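PDB 5OVS: BPH from Thiobacillus denitrificans, which probably hydrolyses proteins or peptides within a fourteen-subunit double ring related to the proteasome. Local coordinates for residues K[111-116]-K[120-125]; K[129-132]-K[136-139]. One frame throughout, in Å; residues are numbered along the deposited sequence.

How the contacts relate
Both contacts are buried, but they join different parts of the fold. Contact 1 ties together two neighbouring strands, 111-115 and 118-122, within one antiparallel sheet, by direct backbone hydrogen bonds and apolar side chains. Contact 2 spans two sheets: strand 128-131 is the next strand beyond 118-122 in the same sheet, whereas 134-137 is an edge strand, within this chain, of the sheet that contains 3-8. Its chemistry is correspondingly sparse, a glutamine and a tyrosine that make no direct hydrogen bond, with two modelled waters between them. The centres lie about 7 Å apart, and the contacts meet through a probable Gly121 O to Gln129 N hydrogen bond. Contact 2 also borders a neighbouring subunit along much of its length.

Contact 1: residues K[111-116]-K[120-125]; sequences VLIANP and FGVAAH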
loop_
_atom_site.group_PDB
_atom_site.type_symbol
_atom_site.label_atom_id
_atom_site.label_comp_id
_atom_site.label_asym_id
_atom_site.label_seq_id
_atom_site.Cartn_x
_atom_site.Cartn_y
_atom_site.Cartn_z
ATOM N N VAL K 111 0.980 -32.620 -13.811
ATOM C CA VAL K 111 0.817 -34.079 -13.837
ATOM C C VAL K 111 1.798 -34.783 -14.750
ATOM O O VAL K 111 2.319 -34.193 -15.692
ATOM C CB VAL K 111 -0.617 -34.515 -14.216
ATOM C CG1 VAL K 111 -1.626 -33.775 -13.366
ATOM C CG2 VAL K 111 -0.861 -34.315 -15.706
ATOM N N LEU K 112 2.063 -36.043 -14.424
ATOM C CA LEU K 112 2.784 -36.935 -15.313
ATOM C C LEU K 112 1.791 -38.019 -15.783
ATOM O O LEU K 112 0.937 -38.457 -15.018
ATOM C CB LEU K 112 3.983 -37.531 -14.597
ATOM C CG LEU K 112 4.959 -36.480 -14.035
ATOM C CD1 LEU K 112 6.011 -37.151 -13.178
ATOM C CD2 LEU K 112 5.615 -35.701 -15.158
ATOM N N ILE K 113 1.888 -38.399 -17.052
ATOM C CA ILE K 113 0.990 -39.373 -17.679
ATOM C C ILE K 113 1.822 -40.472 -18.323
ATOM O O ILE K 113 2.547 -40.219 -19.281
ATOM C CB ILE K 113 0.146 -38.717 -18.767
ATOM C CG1 ILE K 113 -0.737 -37.646 -18.145
ATOM C CG2 ILE K 113 -0.705 -39.773 -19.506
ATOM C CD1 ILE K 113 -1.319 -36.695 -19.154
ATOM N N ALA K 114 1.718 -41.680 -17.781
ATOM C CA ALA K 114 2.418 -42.837 -18.310
ATOM C C ALA K 114 1.429 -43.726 -19.055
ATOM O O ALA K 114 0.393 -44.086 -18.527
ATOM C CB ALA K 114 3.056 -43.616 -17.179
ATOM N N ASN K 115 1.748 -44.073 -20.292
ATOM C CA ASN K 115 1.032 -45.157 -20.978
ATOM C C ASN K 115 1.934 -45.859 -21.989
ATOM O O ASN K 115 2.999 -45.340 -22.332
ATOM C CB ASN K 115 -0.271 -44.649 -21.609
ATOM C CG ASN K 115 -0.040 -43.710 -22.778
ATOM O OD1 ASN K 115 0.465 -44.105 -23.828
ATOM N ND2 ASN K 115 -0.457 -42.466 -22.611
ATOM N N PRO K 116 1.520 -47.046 -22.470
ATOM C CA PRO K 116 2.397 -47.773 -23.373
ATOM C C PRO K 116 2.984 -46.943 -24.522
ATOM O O PRO K 116 4.089 -47.244 -24.980
ATOM C CB PRO K 116 1.493 -48.895 -23.902
ATOM C CG PRO K 116 0.575 -49.176 -22.764
ATOM C CD PRO K 116 0.315 -47.830 -22.134
ATOM N N PHE K 120 4.644 -38.585 -20.593
ATOM C CA PHE K 120 4.275 -37.209 -20.844
ATOM C C PHE K 120 4.088 -36.451 -19.537
ATOM O O PHE K 120 3.996 -37.036 -18.461
ATOM C CB PHE K 120 2.946 -37.159 -21.602
ATOM C CG PHE K 120 2.929 -37.940 -22.900
ATOM C CD1 PHE K 120 3.336 -37.351 -24.084
ATOM C CD2 PHE K 120 2.469 -39.239 -22.939
ATOM C CE1 PHE K 120 3.303 -38.055 -25.273
ATOM C CE2 PHE K 120 2.429 -39.943 -24.124
ATOM C CZ PHE K 120 2.842 -39.352 -25.294
ATOM N N GLY K 121 4.021 -35.137 -19.648
ATOM C CA GLY K 121 3.668 -34.299 -18.517
ATOM C C GLY K 121 2.858 -33.121 -18.980
ATOM O O GLY K 121 2.984 -32.686 -20.116
ATOM N N VAL K 122 2.011 -32.622 -18.091
ATOM C CA VAL K 122 1.267 -31.397 -18.327
ATOM C C VAL K 122 1.475 -30.528 -17.119
ATOM O O VAL K 122 1.031 -30.874 -16.030
ATOM C CB VAL K 122 -0.246 -31.628 -18.473
ATOM C CG1 VAL K 122 -0.924 -30.354 -18.986
ATOM C CG2 VAL K 122 -0.521 -32.791 -19.397
ATOM N N ALA K 123 2.166 -29.404 -17.307
ATOM C CA ALA K 123 2.369 -28.465 -16.224
ATOM C C ALA K 123 1.086 -27.652 -16.051
ATOM O O ALA K 123 0.174 -27.737 -16.880
ATOM C CB ALA K 123 3.563 -27.570 -16.507
ATOM N N ALA K 124 1.034 -26.874 -14.975
ATOM C CA ALA K 124 -0.172 -26.144 -14.560
ATOM C C ALA K 124 -0.749 -25.206 -15.625
ATOM O O ALA K 124 -1.964 -24.995 -15.673
ATOM C CB ALA K 124 0.117 -25.365 -13.278
ATOM N N HIS K 125 0.113 -24.655 -16.476
ATOM C CA HIS K 125 -0.328 -23.770 -17.548
ATOM C C HIS K 125 -0.595 -24.525 -18.869
ATOM O O HIS K 125 -0.524 -23.937 -19.954
ATOM C CB HIS K 125 0.688 -22.650 -17.722
ATOM C CG HIS K 125 0.832 -21.790 -16.502
ATOM N ND1 HIS K 125 1.818 -21.988 -15.560
ATOM C CD2 HIS K 125 0.088 -20.747 -16.052
ATOM C CE1 HIS K 125 1.689 -21.096 -14.592
ATOM N NE2 HIS K 125 0.644 -20.335 -14.864
#
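Val111 and Val122 lie side by side across an antiparallel pair, pointing the same way. Val111 CG2, set between backbone N and carbonyl carbon, leans on Val122 CB at 3.9 Å. Two backbone hydrogen bonds join them, Val111 N to Val122 O (2.8 Å) and the reverse. Ile113 and Phe120 pair likewise: Ile113 N to Phe120 O is nearly straight (2.9 Å, 171°), though above the carbonyl plane, and Phe120 N returns a more bent bond (3.0 Å, 148°) to Ile113 O. That oxygen also lies at the ring's edge, near its plane, 3.8 Å from Phe120 CD2. Ile113 slants toward Val122, CG1 anti to the carbonyl carbon and CD1 anti to CA (chi2 164°), bringing CD1 to 4.0 Å from Val122 CG2. Asn115 ND2 approaches Phe120 CE2 obliquely and makes weak hydrogen bonds to Leu71 O and Ser44 OG; Asn115 OD1 accepts one from Arg117 N. On the other face Leu112 and Gly121 form the intervening non-hydrogen-bonded pair, Leu112 CD2 4.1 Å from Gly121 CA. Helix 74-91 covers the valine and Phe120 face through Ile77 and Trp81; Leu112 meets Val3 and Ile5. This is a beta hairpin of the alpha-beta-beta-alpha sandwich of proteasome-type Ntn hydrolases.

Contact 2: residues K[129-132]-K[136-139]; sequences QEFS and AYGS
Gln129 OE1 and Tyr137 OH approach each other to 3.8 Å, too far for a direct hydrogen bond, and two modelled waters lie between them. Water 1 is 3.0 Å from Gln129 OE1 and water 2 is 3.2 Å from the same oxygen, each apparently donating to it. Both waters also sit at the edge of the Tyr137 ring, in its plane, beside OH, but at separations from that hydroxyl so short that these links are doubtful. The flat groups are turned nearly alike, with amide and ring planes 19° apart, though the side chains cross at a slant. Gln129 spans the distance because its chain is extended beyond CG (chi2 -172°). Phe131, two residues on, brings CZ to 4.4 Å from Tyr137 OH, which lies near the ring plane at its edge. Over one face of that ring, offset toward the rim, stands Gln129 O.

Further out, Tyr135 stacks on Phe131, and Leu112 touches both Phe131 and Tyr137. Backbone bonds of Phe131 to Ile119 and of Tyr137 to Val3 place the contact between the two sheets of the Ntn-type sandwich. Just beyond, Ser139 OG bonds weakly to Thr1 N, probably the nucleophilic residue, as in proteasomes. In a neighbouring subunit, Glu27 OE1 receives a hydrogen bond from Gln129 NE2, and Trp22 meets Tyr137 edge to face. A buried amide thus has its nitrogen held by another chain's carboxylate, which probably polarises it, and its oxygen facing two waters: its polar ends meet the subunit interface beside apolar packing.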
loop_
_atom_site.group_PDB
_atom_site.type_symbol
_atom_site.label_atom_id
_atom_site.label_comp_id
_atom_site.label_asym_id
_atom_site.label_seq_id
_atom_site.Cartn_x
_atom_site.Cartn_y
_atom_site.Cartn_z
ATOM N N GLN K 129 4.221 -31.961 -22.569
ATOM C CA GLN K 129 5.552 -32.372 -22.991
ATOM C C GLN K 129 5.623 -33.883 -23.106
ATOM O O GLN K 129 4.996 -34.585 -22.328
ATOM C CB GLN K 129 6.607 -31.836 -21.993
ATOM C CG GLN K 129 6.561 -30.323 -21.888
ATOM C CD GLN K 129 7.700 -29.718 -21.080
ATOM O OE1 GLN K 129 7.802 -29.903 -19.858
ATOM N NE2 GLN K 129 8.544 -28.958 -21.756
ATOM N N GLU K 130 6.361 -34.379 -24.093
ATOM C CA GLU K 130 6.727 -35.796 -24.119
ATOM C C GLU K 130 8.153 -35.884 -23.658
ATOM O O GLU K 130 8.994 -35.112 -24.116
ATOM C CB GLU K 130 6.608 -36.426 -25.510
ATOM C CG GLU K 130 6.935 -37.911 -25.488
ATOM C CD GLU K 130 6.677 -38.632 -26.794
ATOM O OE1 GLU K 130 6.385 -37.979 -27.818
ATOM O OE2 GLU K 130 6.781 -39.870 -26.793
ATOM N N PHE K 131 8.429 -36.819 -22.755
ATOM C CA PHE K 131 9.765 -36.948 -22.194
ATOM C C PHE K 131 10.506 -38.100 -22.831
ATOM O O PHE K 131 9.906 -39.094 -23.220
ATOM C CB PHE K 131 9.687 -37.099 -20.678
ATOM C CG PHE K 131 9.064 -35.920 -20.005
ATOM C CD1 PHE K 131 9.679 -34.680 -20.061
ATOM C CD2 PHE K 131 7.848 -36.039 -19.333
ATOM C CE1 PHE K 131 9.100 -33.576 -19.464
ATOM C CE2 PHE K 131 7.268 -34.935 -18.724
ATOM C CZ PHE K 131 7.893 -33.703 -18.792
ATOM N N SER K 132 11.820 -37.941 -22.947
ATOM C CA SER K 132 12.653 -38.906 -23.662
ATOM C C SER K 132 13.266 -39.936 -22.709
ATOM O O SER K 132 13.605 -41.034 -23.117
ATOM C CB SER K 132 13.727 -38.180 -24.501
ATOM O OG SER K 132 14.562 -37.297 -23.734
ATOM N N ALA K 136 10.098 -35.279 -13.394
ATOM C CA ALA K 136 9.446 -35.239 -12.078
ATOM C C ALA K 136 8.726 -33.912 -11.883
ATOM O O ALA K 136 9.167 -32.899 -12.403
ATOM C CB ALA K 136 10.478 -35.424 -10.978
ATOM N N TYR K 137 7.622 -33.933 -11.140
ATOM C CA TYR K 137 6.872 -32.722 -10.766
ATOM C C TYR K 137 6.565 -32.790 -9.289
ATOM O O TYR K 137 6.775 -33.825 -8.634
ATOM C CB TYR K 137 5.546 -32.614 -11.526
ATOM C CG TYR K 137 5.604 -32.026 -12.928
ATOM C CD1 TYR K 137 6.335 -30.869 -13.202
ATOM C CD2 TYR K 137 4.876 -32.621 -13.982
ATOM C CE1 TYR K 137 6.370 -30.333 -14.481
ATOM C CE2 TYR K 137 4.912 -32.099 -15.266
ATOM C CZ TYR K 137 5.658 -30.961 -15.511
ATOM O OH TYR K 137 5.684 -30.444 -16.787
ATOM N N GLY K 138 6.053 -31.677 -8.779
ATOM C CA GLY K 138 5.861 -31.479 -7.352
ATOM C C GLY K 138 7.006 -30.673 -6.750
ATOM O O GLY K 138 8.034 -30.453 -7.382
ATOM N N SER K 139 6.819 -30.231 -5.514
ATOM C CA SER K 139 7.848 -29.495 -4.779
ATOM C C SER K 139 9.124 -30.323 -4.615
ATOM O O SER K 139 10.205 -29.764 -4.432
ATOM C CB SER K 139 7.310 -29.082 -3.400
ATOM O OG SER K 139 6.874 -30.223 -2.643
HETATM O O HOH W 1 5.010 -30.817 -19.141
HETATM O O HOH W 2 7.234 -28.573 -17.016
#